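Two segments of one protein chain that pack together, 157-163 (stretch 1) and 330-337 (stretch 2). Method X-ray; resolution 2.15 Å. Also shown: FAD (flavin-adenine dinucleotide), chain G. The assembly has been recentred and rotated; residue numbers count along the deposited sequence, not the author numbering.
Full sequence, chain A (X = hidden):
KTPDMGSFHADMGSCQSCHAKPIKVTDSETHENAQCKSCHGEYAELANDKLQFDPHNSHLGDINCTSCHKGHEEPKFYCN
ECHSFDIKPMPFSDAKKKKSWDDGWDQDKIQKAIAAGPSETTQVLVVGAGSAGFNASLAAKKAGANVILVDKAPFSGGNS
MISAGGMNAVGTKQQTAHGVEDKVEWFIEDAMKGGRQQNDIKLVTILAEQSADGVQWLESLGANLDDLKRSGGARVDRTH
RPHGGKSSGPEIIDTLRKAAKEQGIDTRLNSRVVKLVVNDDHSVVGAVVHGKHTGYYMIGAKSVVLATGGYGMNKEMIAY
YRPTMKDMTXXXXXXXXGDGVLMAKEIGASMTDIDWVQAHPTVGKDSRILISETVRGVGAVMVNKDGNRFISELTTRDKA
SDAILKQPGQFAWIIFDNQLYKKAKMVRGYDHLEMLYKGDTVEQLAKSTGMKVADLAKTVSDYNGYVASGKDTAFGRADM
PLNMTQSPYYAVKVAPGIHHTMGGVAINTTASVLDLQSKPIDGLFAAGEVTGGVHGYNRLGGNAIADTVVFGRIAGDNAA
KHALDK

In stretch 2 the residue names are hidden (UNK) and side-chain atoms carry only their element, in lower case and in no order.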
# COMPACT_ATOMS: atom_id res chain seq x y z
N GLY A 157 9.63 23.01 11.74
CA GLY A 157 10.66 22.68 10.76
C GLY A 157 10.75 21.23 10.24
O GLY A 157 11.21 21.09 9.09
N GLY A 158 10.41 20.19 11.03
CA GLY A 158 10.28 18.85 10.51
C GLY A 158 11.65 18.36 9.87
O GLY A 158 12.73 18.53 10.45
N ASN A 159 11.54 17.59 8.78
CA ASN A 159 12.73 17.13 8.06
C ASN A 159 13.35 18.30 7.29
O ASN A 159 14.56 18.26 7.03
CB ASN A 159 12.43 15.96 7.09
CG ASN A 159 12.36 14.63 7.82
OD1 ASN A 159 13.06 14.40 8.78
ND2 ASN A 159 11.48 13.68 7.40
N SER A 160 12.52 19.21 6.79
CA SER A 160 12.94 20.30 5.97
C SER A 160 14.11 21.07 6.59
O SER A 160 15.06 21.32 5.84
CB SER A 160 11.87 21.38 5.69
OG SER A 160 10.77 20.78 5.00
N MET A 161 14.17 21.21 7.92
CA MET A 161 15.13 22.06 8.55
C MET A 161 16.47 21.36 8.69
O MET A 161 17.43 21.95 9.17
CB MET A 161 14.60 22.44 9.98
CG MET A 161 14.66 21.34 10.99
SD MET A 161 13.69 21.47 12.50
CE MET A 161 14.60 22.85 13.31
N ILE A 162 16.52 20.03 8.48
CA ILE A 162 17.80 19.34 8.59
C ILE A 162 18.33 18.97 7.22
O ILE A 162 19.22 18.16 7.16
CB ILE A 162 17.77 18.09 9.46
CG1 ILE A 162 16.68 17.15 8.91
CG2 ILE A 162 17.60 18.52 10.94
CD1 ILE A 162 16.68 15.86 9.73
N SER A 163 17.65 19.46 6.21
CA SER A 163 18.00 19.29 4.81
C SER A 163 19.28 20.11 4.52
O SER A 163 19.59 21.18 4.96
CB SER A 163 16.88 19.62 3.84
OG SER A 163 16.67 20.98 3.65
N UNK A 330 16.95 5.53 10.26
CA UNK A 330 16.31 6.49 9.35
C UNK A 330 17.16 7.71 9.56
O UNK A 330 17.66 7.84 10.69
c UNK A 330 14.83 6.83 9.85
o UNK A 330 14.48 7.97 8.96
N UNK A 331 17.27 8.63 8.65
CA UNK A 331 17.94 9.86 8.93
C UNK A 331 16.92 10.93 9.39
O UNK A 331 17.31 12.07 9.36
o UNK A 331 17.19 10.28 6.85
c UNK A 331 18.45 10.24 7.53
N UNK A 332 15.62 10.64 9.45
CA UNK A 332 14.58 11.63 9.60
C UNK A 332 14.50 12.29 10.97
O UNK A 332 14.79 11.66 11.97
c UNK A 332 13.17 10.99 9.40
c UNK A 332 12.98 10.66 7.91
o UNK A 332 11.85 10.72 7.47
n UNK A 332 14.09 10.51 7.17
N UNK A 333 13.85 13.46 11.01
CA UNK A 333 13.36 13.89 12.35
C UNK A 333 12.25 12.95 12.82
O UNK A 333 11.53 12.29 12.01
c UNK A 333 12.53 16.06 13.40
o UNK A 333 12.52 15.42 14.48
n UNK A 333 12.49 17.36 13.18
c UNK A 333 12.82 15.29 12.12
N UNK A 334 12.03 12.80 14.13
CA UNK A 334 11.06 11.97 14.76
C UNK A 334 9.60 12.45 14.53
O UNK A 334 8.69 11.64 14.68
c UNK A 334 11.17 13.27 18.41
c UNK A 334 12.67 11.21 16.53
c UNK A 334 11.28 11.86 16.29
c UNK A 334 11.18 13.27 16.89
N UNK A 335 9.35 13.52 13.83
CA UNK A 335 8.05 14.00 13.42
C UNK A 335 7.45 13.24 12.24
O UNK A 335 6.22 13.33 12.02
o UNK A 335 9.12 15.52 11.94
c UNK A 335 8.16 15.49 12.99
c UNK A 335 8.56 16.37 14.16
N UNK A 336 8.24 12.33 11.57
CA UNK A 336 7.82 11.90 10.24
C UNK A 336 7.13 10.53 10.37
O UNK A 336 7.62 9.51 9.87
c UNK A 336 8.96 11.79 9.19
N UNK A 337 5.89 10.58 10.92
CA UNK A 337 5.18 9.39 11.30
C UNK A 337 3.96 9.09 10.43
O UNK A 337 3.21 8.19 10.86
o UNK A 337 4.01 10.29 13.22
c UNK A 337 6.26 9.22 13.57
c UNK A 337 4.89 9.25 12.79
PA FAD G . 8.50 18.15 6.87
O1A FAD G . 9.57 19.18 6.71
O2A FAD G . 8.74 16.98 7.49
O5B FAD G . 7.59 18.82 7.96
C5B FAD G . 6.25 18.28 8.34
C4B FAD G . 5.75 19.10 9.64
O4B FAD G . 4.41 18.47 9.93
C3B FAD G . 6.59 18.72 10.90
O3B FAD G . 7.26 19.69 11.57
C2B FAD G . 5.71 17.68 11.68
O2B FAD G . 5.88 17.69 13.12
C1B FAD G . 4.37 18.24 11.39
N9A FAD G . 3.29 17.25 11.52
C8A FAD G . 3.31 15.92 11.20
N7A FAD G . 2.21 15.30 11.55
C5A FAD G . 1.41 16.28 12.15
C6A FAD G . 0.12 16.23 12.83
N6A FAD G . -0.60 15.15 12.95
N1A FAD G . -0.33 17.43 13.26
C2A FAD G . 0.43 18.58 13.23
N3A FAD G . 1.64 18.71 12.64
C4A FAD G . 2.07 17.51 12.15
N1 FAD G . 15.45 16.86 -0.21
C2 FAD G . 15.90 17.69 -1.10
O2 FAD G . 15.39 18.01 -2.13
N3 FAD G . 17.14 18.38 -0.95
C4 FAD G . 17.83 18.12 0.23
O4 FAD G . 18.90 18.62 0.41
C4X FAD G . 17.33 17.13 1.18
N5 FAD G . 18.04 16.83 2.28
C5X FAD G . 17.55 15.98 3.22
C6 FAD G . 18.34 15.73 4.35
C7 FAD G . 17.87 14.87 5.32
C7M FAD G . 18.64 14.56 6.56
C8 FAD G . 16.56 14.30 5.15
C8M FAD G . 16.01 13.42 6.23
C9 FAD G . 15.77 14.57 4.06
C9A FAD G . 16.23 15.40 3.07
N10 FAD G . 15.53 15.73 1.89
C10 FAD G . 16.04 16.56 0.95
C1' FAD G . 14.06 15.50 1.81
C2' FAD G . 13.30 16.84 2.06
O2' FAD G . 14.10 17.42 3.15
C3' FAD G . 11.97 16.44 2.75
O3' FAD G . 11.20 15.58 1.90
C4' FAD G . 11.04 17.70 2.70
O4' FAD G . 11.70 18.65 3.58
C5' FAD G . 9.70 17.27 3.39
O5' FAD G . 9.00 18.64 3.67
P FAD G . 7.57 18.73 4.23
O1P FAD G . 7.29 20.21 4.30
O2P FAD G . 6.83 17.89 3.39
O3P FAD G . 7.65 18.03 5.49

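Position 330 carries one carbon and then one oxygen, and the chain branches no further: this is a serine, Ser330. It touches nothing on stretch 1, but its OG accepts a hydrogen bond from the backbone N of position 332 at 2.9 Å, so a short hydroxyl can bond the backbone two residues on.

Position 331 again has one carbon bearing one oxygen, and is Ser331. Its side chain stays clear of stretch 1, whereas its backbone O lies 3.9 Å from Ile162 CD1. The small side chain lies beside the cofactor, with OG 3.4 Å from FAD C8M.

At position 332 there are two carbons, the second bearing one oxygen and one nitrogen. This planar end is a carboxamide one carbon from the backbone, hence Asn332. Its OD1 accepts a weak hydrogen bond from Asn159 ND2 at 3.0 Å, while ND2 donates a weak one to Ser331 OG at 3.1 Å; an amide suits a place that requires both an acceptor and a donor.

Position 333 has the same set, two carbons with an oxygen and a nitrogen on the second, and its CB points toward stretch 1. It is Asn333. Its ND2 donates to Gly158 O at 3.0 Å in a nearly straight bond (174°), and its OD1 accepts a weak bond from the backbone N of position 334 at 2.7 Å. The residue also opens a type I turn that runs to position 336.

Position 334 has four carbons, forked at the first, with one arm two carbons long: Ile334. It points away from stretch 1 and makes no contact there, so its bulk does not intrude on the interface.

Position 335 has one carbon carrying an oxygen and a carbon, which identifies Thr335. Its OG1 sits 3.8 Å from Gly158 CA; the glycine suits its positive phi, and a CB there would fall 2.2 Å from FAD O5B. Its CG2 lies 3.2 Å from FAD O2B.

Position 336 has a single carbon, so it is Ala336; this CB packs 3.6 Å from Asn159 ND2, filling space without a polar group.

Position 337 has one carbon bearing an oxygen and a carbon, Thr337, beyond reach of stretch 1.

The contact centres on two asparagines. Asn159 OD1 accepts from Asn333 N at 2.5 Å, while Asn333 ND2 reaches back to Gly158 O. The methyl Ile162 CD1 lies against the backbone of stretch 2, 3.9 Å from Asn333 N. Asn159 N meanwhile donates to FAD O2A at 3.1 Å, so one residue joins stretch 2 to the cofactor.

Stretch 2, residues 330-337: SSNNITAT
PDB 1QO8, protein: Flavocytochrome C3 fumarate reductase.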